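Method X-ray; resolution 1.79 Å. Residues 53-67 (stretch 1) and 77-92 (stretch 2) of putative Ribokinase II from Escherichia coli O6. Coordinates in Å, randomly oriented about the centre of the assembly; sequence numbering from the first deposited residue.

Stretch 1 (53-67) PCGIISCVGNDGFGD
Stretch 2 (77-92) GVDIRGISVLPLEATG

Thr91 (chi1 m), its CA-to-CB bond directed toward stretch 1, anchors the contact: its OG1 donates to Asp63 OD1 (2.9 Å) and accepts from Gly61 N (2.8 Å), while Thr91 N reaches Asp63 OD2 (3.3 Å, nearly linear). Asp63 (chi1 p, extended backbone) also caps the helix starting at Gly64, Gly66 N to Asp63 OD1 being 2.8 Å. The strands through Ser58-Val60 and Ile83-Val85 run parallel, their axes 31° apart, in register Ser58-Ile83, Cys59-Ser84 and Val60-Val85 (CA-CA 4.8, 4.8 and 5.1 Å). Their ladder alternates: Ser58 N to Gly82 O 3.1 Å, Ser84 N to Ser58 O 3.0 Å, Val60 N to Ser84 O 3.0 Å, Leu86 N to Val60 O 2.7 Å. Upstream, Asp79 N to Cys54 O (2.8 Å) and Ile56 N to Asp79 O (3.3 Å) bracket Gly55; a type I turn spans Ile80 to Ile83, and the register is shifted by one between Gly55-Asp79 and Ser58-Ile83, which belong to separate ladders. Water 2 fills this break, donating to Ile56 O (3.0 Å) and Asp79 O (2.7 Å) and accepting from Gly82 N (2.8 Å). Ile56 (tt) packs CG2 on Ile83 (mt) CD1 at 3.8 Å; Val60 (m) CG2 lies 4.1 Å from Ile83 CG2. Val60 and Ile83 share one face of the sheet; on the other, with Cys59 and Leu86, Cys59 (m) SG meets Leu86 (mt) CD1 at 3.9 Å. A CB on Gly61 would clash with Glu89 O.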

# COMPACT_ATOMS: atom_id res chain seq x y z
N PRO B 53 -27.93 12.43 -10.92
CA PRO B 53 -27.50 11.08 -11.32
C PRO B 53 -26.09 11.13 -11.90
O PRO B 53 -25.78 12.00 -12.72
CB PRO B 53 -28.56 10.66 -12.35
CG PRO B 53 -29.24 11.94 -12.74
CD PRO B 53 -29.24 12.75 -11.49
N CYS B 54 -25.25 10.19 -11.47
CA CYS B 54 -23.86 10.16 -11.91
C CYS B 54 -23.23 8.77 -11.82
O CYS B 54 -23.83 7.84 -11.28
CB CYS B 54 -23.06 11.12 -11.04
SG CYS B 54 -23.30 10.76 -9.28
N GLY B 55 -22.01 8.65 -12.33
CA GLY B 55 -21.30 7.39 -12.30
C GLY B 55 -19.80 7.63 -12.28
O GLY B 55 -19.35 8.76 -12.46
N ILE B 56 -19.02 6.59 -12.05
CA ILE B 56 -17.57 6.76 -12.02
C ILE B 56 -16.86 5.55 -12.61
O ILE B 56 -17.28 4.41 -12.41
CB ILE B 56 -17.07 7.02 -10.56
CG1 ILE B 56 -15.56 7.29 -10.58
CG2 ILE B 56 -17.42 5.85 -9.65
CD1 ILE B 56 -15.00 7.77 -9.25
N ILE B 57 -15.79 5.81 -13.35
CA ILE B 57 -15.00 4.75 -13.97
C ILE B 57 -13.69 4.71 -13.20
O ILE B 57 -12.93 5.67 -13.22
CB ILE B 57 -14.69 5.06 -15.46
CG1 ILE B 57 -15.99 5.10 -16.26
CG2 ILE B 57 -13.76 4.01 -16.02
CD1 ILE B 57 -15.80 5.54 -17.70
N SER B 58 -13.43 3.60 -12.52
CA SER B 58 -12.21 3.47 -11.73
C SER B 58 -11.84 2.00 -11.54
O SER B 58 -12.51 1.11 -12.05
CB SER B 58 -12.41 4.15 -10.37
OG SER B 58 -11.20 4.20 -9.63
N CYS B 59 -10.76 1.76 -10.79
CA CYS B 59 -10.29 0.41 -10.51
C CYS B 59 -9.91 0.25 -9.05
O CYS B 59 -9.23 1.11 -8.50
CB CYS B 59 -9.04 0.08 -11.35
SG CYS B 59 -9.33 -0.36 -13.06
N VAL B 60 -10.35 -0.83 -8.42
CA VAL B 60 -9.99 -1.11 -7.03
C VAL B 60 -9.57 -2.57 -6.98
O VAL B 60 -9.84 -3.33 -7.92
CB VAL B 60 -11.16 -0.89 -6.04
CG1 VAL B 60 -11.64 0.55 -6.09
CG2 VAL B 60 -12.29 -1.85 -6.36
N GLY B 61 -8.91 -2.97 -5.90
CA GLY B 61 -8.50 -4.35 -5.76
C GLY B 61 -9.64 -5.16 -5.17
O GLY B 61 -10.68 -4.61 -4.80
N ASN B 62 -9.44 -6.47 -5.07
CA ASN B 62 -10.45 -7.36 -4.52
C ASN B 62 -10.24 -7.51 -3.01
O ASN B 62 -10.01 -8.61 -2.50
CB ASN B 62 -10.36 -8.73 -5.21
CG ASN B 62 -11.36 -9.72 -4.66
OD1 ASN B 62 -12.55 -9.43 -4.54
ND2 ASN B 62 -10.88 -10.92 -4.33
N ASP B 63 -10.31 -6.39 -2.30
CA ASP B 63 -10.12 -6.38 -0.85
C ASP B 63 -11.14 -5.45 -0.19
O ASP B 63 -11.87 -4.73 -0.87
CB ASP B 63 -8.69 -5.94 -0.50
CG ASP B 63 -8.31 -4.62 -1.14
OD1 ASP B 63 -9.10 -3.66 -1.03
OD2 ASP B 63 -7.22 -4.53 -1.74
N GLY B 64 -11.18 -5.47 1.14
CA GLY B 64 -12.11 -4.64 1.90
C GLY B 64 -11.96 -3.14 1.72
O GLY B 64 -12.91 -2.39 1.94
N PHE B 65 -10.77 -2.69 1.34
CA PHE B 65 -10.53 -1.27 1.12
C PHE B 65 -11.22 -0.89 -0.18
O PHE B 65 -11.68 0.24 -0.35
CB PHE B 65 -9.03 -0.98 1.03
CG PHE B 65 -8.32 -1.08 2.35
CD1 PHE B 65 -9.03 -1.17 3.55
CD2 PHE B 65 -6.93 -1.02 2.41
CE1 PHE B 65 -8.37 -1.20 4.78
CE2 PHE B 65 -6.27 -1.05 3.63
CZ PHE B 65 -6.98 -1.14 4.81
N GLY B 66 -11.27 -1.85 -1.10
CA GLY B 66 -11.94 -1.60 -2.36
C GLY B 66 -13.43 -1.59 -2.10
O GLY B 66 -14.16 -0.78 -2.67
N ASP B 67 -13.88 -2.48 -1.22
CA ASP B 67 -15.30 -2.60 -0.89
C ASP B 67 -15.88 -1.39 -0.17
O ASP B 67 -17.02 -0.99 -0.44
CB ASP B 67 -15.56 -3.84 -0.03
CG ASP B 67 -15.21 -5.13 -0.74
OD1 ASP B 67 -15.03 -5.10 -1.98
OD2 ASP B 67 -15.13 -6.17 -0.06
N GLY B 77 -25.87 6.69 -3.97
CA GLY B 77 -26.60 6.82 -5.22
C GLY B 77 -25.78 6.85 -6.50
O GLY B 77 -26.33 7.05 -7.58
N VAL B 78 -24.47 6.66 -6.38
CA VAL B 78 -23.60 6.67 -7.57
C VAL B 78 -23.71 5.38 -8.37
O VAL B 78 -23.87 4.30 -7.80
CB VAL B 78 -22.12 6.86 -7.19
CG1 VAL B 78 -21.27 6.89 -8.45
CG2 VAL B 78 -21.94 8.15 -6.41
N ASP B 79 -23.62 5.50 -9.69
CA ASP B 79 -23.66 4.33 -10.57
C ASP B 79 -22.23 3.80 -10.51
O ASP B 79 -21.30 4.45 -11.00
CB ASP B 79 -24.00 4.76 -12.00
CG ASP B 79 -23.99 3.59 -12.98
OD1 ASP B 79 -23.52 2.49 -12.61
OD2 ASP B 79 -24.45 3.78 -14.12
N ILE B 80 -22.03 2.64 -9.90
CA ILE B 80 -20.68 2.10 -9.77
C ILE B 80 -20.32 0.96 -10.71
O ILE B 80 -19.35 0.24 -10.47
CB ILE B 80 -20.39 1.68 -8.31
CG1 ILE B 80 -21.46 0.70 -7.81
CG2 ILE B 80 -20.36 2.91 -7.41
CD1 ILE B 80 -21.40 -0.67 -8.44
N ARG B 81 -21.09 0.79 -11.78
CA ARG B 81 -20.82 -0.29 -12.73
C ARG B 81 -19.46 -0.11 -13.41
O ARG B 81 -18.86 -1.08 -13.87
CB ARG B 81 -21.92 -0.37 -13.78
CG ARG B 81 -23.29 -0.73 -13.21
CD ARG B 81 -24.29 -0.91 -14.33
NE ARG B 81 -24.26 0.22 -15.24
CZ ARG B 81 -25.24 1.11 -15.36
NH1 ARG B 81 -26.34 1.00 -14.63
NH2 ARG B 81 -25.11 2.12 -16.21
N GLY B 82 -19.00 1.13 -13.48
CA GLY B 82 -17.72 1.41 -14.10
C GLY B 82 -16.54 1.16 -13.18
O GLY B 82 -15.39 1.45 -13.53
N ILE B 83 -16.82 0.64 -11.99
CA ILE B 83 -15.75 0.36 -11.04
C ILE B 83 -15.33 -1.10 -11.18
O ILE B 83 -16.03 -2.00 -10.72
CB ILE B 83 -16.20 0.63 -9.59
CG1 ILE B 83 -16.50 2.12 -9.40
CG2 ILE B 83 -15.10 0.19 -8.62
CD1 ILE B 83 -16.90 2.51 -7.97
N SER B 84 -14.19 -1.32 -11.82
CA SER B 84 -13.67 -2.67 -12.02
C SER B 84 -12.89 -3.16 -10.80
O SER B 84 -12.26 -2.37 -10.10
CB SER B 84 -12.74 -2.70 -13.24
OG SER B 84 -13.39 -2.19 -14.38
N VAL B 85 -12.94 -4.47 -10.55
CA VAL B 85 -12.22 -5.06 -9.43
C VAL B 85 -11.05 -5.87 -9.98
O VAL B 85 -11.23 -6.78 -10.78
CB VAL B 85 -13.16 -5.98 -8.60
CG1 VAL B 85 -12.41 -6.52 -7.38
CG2 VAL B 85 -14.38 -5.19 -8.15
N LEU B 86 -9.83 -5.52 -9.56
CA LEU B 86 -8.63 -6.19 -10.04
C LEU B 86 -8.02 -7.09 -8.97
O LEU B 86 -7.38 -6.61 -8.03
CB LEU B 86 -7.61 -5.16 -10.49
CG LEU B 86 -8.11 -4.10 -11.48
CD1 LEU B 86 -6.96 -3.18 -11.85
CD2 LEU B 86 -8.68 -4.76 -12.72
N PRO B 87 -8.20 -8.42 -9.10
CA PRO B 87 -7.68 -9.43 -8.17
C PRO B 87 -6.18 -9.36 -7.90
O PRO B 87 -5.74 -9.52 -6.76
CB PRO B 87 -8.08 -10.74 -8.84
CG PRO B 87 -9.35 -10.38 -9.55
CD PRO B 87 -8.98 -9.06 -10.17
N LEU B 88 -5.39 -9.13 -8.95
CA LEU B 88 -3.94 -9.07 -8.81
C LEU B 88 -3.38 -7.77 -8.25
O LEU B 88 -2.17 -7.64 -8.04
CB LEU B 88 -3.28 -9.36 -10.16
CG LEU B 88 -3.64 -10.69 -10.82
CD1 LEU B 88 -2.93 -10.79 -12.15
CD2 LEU B 88 -3.25 -11.84 -9.90
N GLU B 89 -4.25 -6.79 -8.00
CA GLU B 89 -3.80 -5.51 -7.49
C GLU B 89 -4.33 -5.18 -6.09
O GLU B 89 -5.25 -5.82 -5.59
CB GLU B 89 -4.21 -4.39 -8.45
CG GLU B 89 -3.55 -4.47 -9.81
CD GLU B 89 -2.04 -4.29 -9.73
OE1 GLU B 89 -1.59 -3.29 -9.13
OE2 GLU B 89 -1.32 -5.15 -10.28
N ALA B 90 -3.71 -4.18 -5.47
CA ALA B 90 -4.12 -3.75 -4.14
C ALA B 90 -4.80 -2.39 -4.30
O ALA B 90 -4.31 -1.53 -5.04
CB ALA B 90 -2.90 -3.62 -3.24
N THR B 91 -5.92 -2.20 -3.61
CA THR B 91 -6.63 -0.93 -3.68
C THR B 91 -5.68 0.15 -3.18
O THR B 91 -4.99 -0.04 -2.18
CB THR B 91 -7.90 -0.96 -2.82
OG1 THR B 91 -8.80 -1.95 -3.33
CG2 THR B 91 -8.61 0.40 -2.84
N GLY B 92 -5.62 1.27 -3.89
CA GLY B 92 -4.76 2.36 -3.49
C GLY B 92 -5.04 2.80 -2.07
O GLY B 92 -6.11 2.53 -1.52
O HOH W 1 -26.75 8.13 -9.96
O HOH W 2 -20.09 3.66 -13.30
O HOH W 3 -7.67 1.65 -6.13
O HOH W 4 -6.89 -7.69 -5.17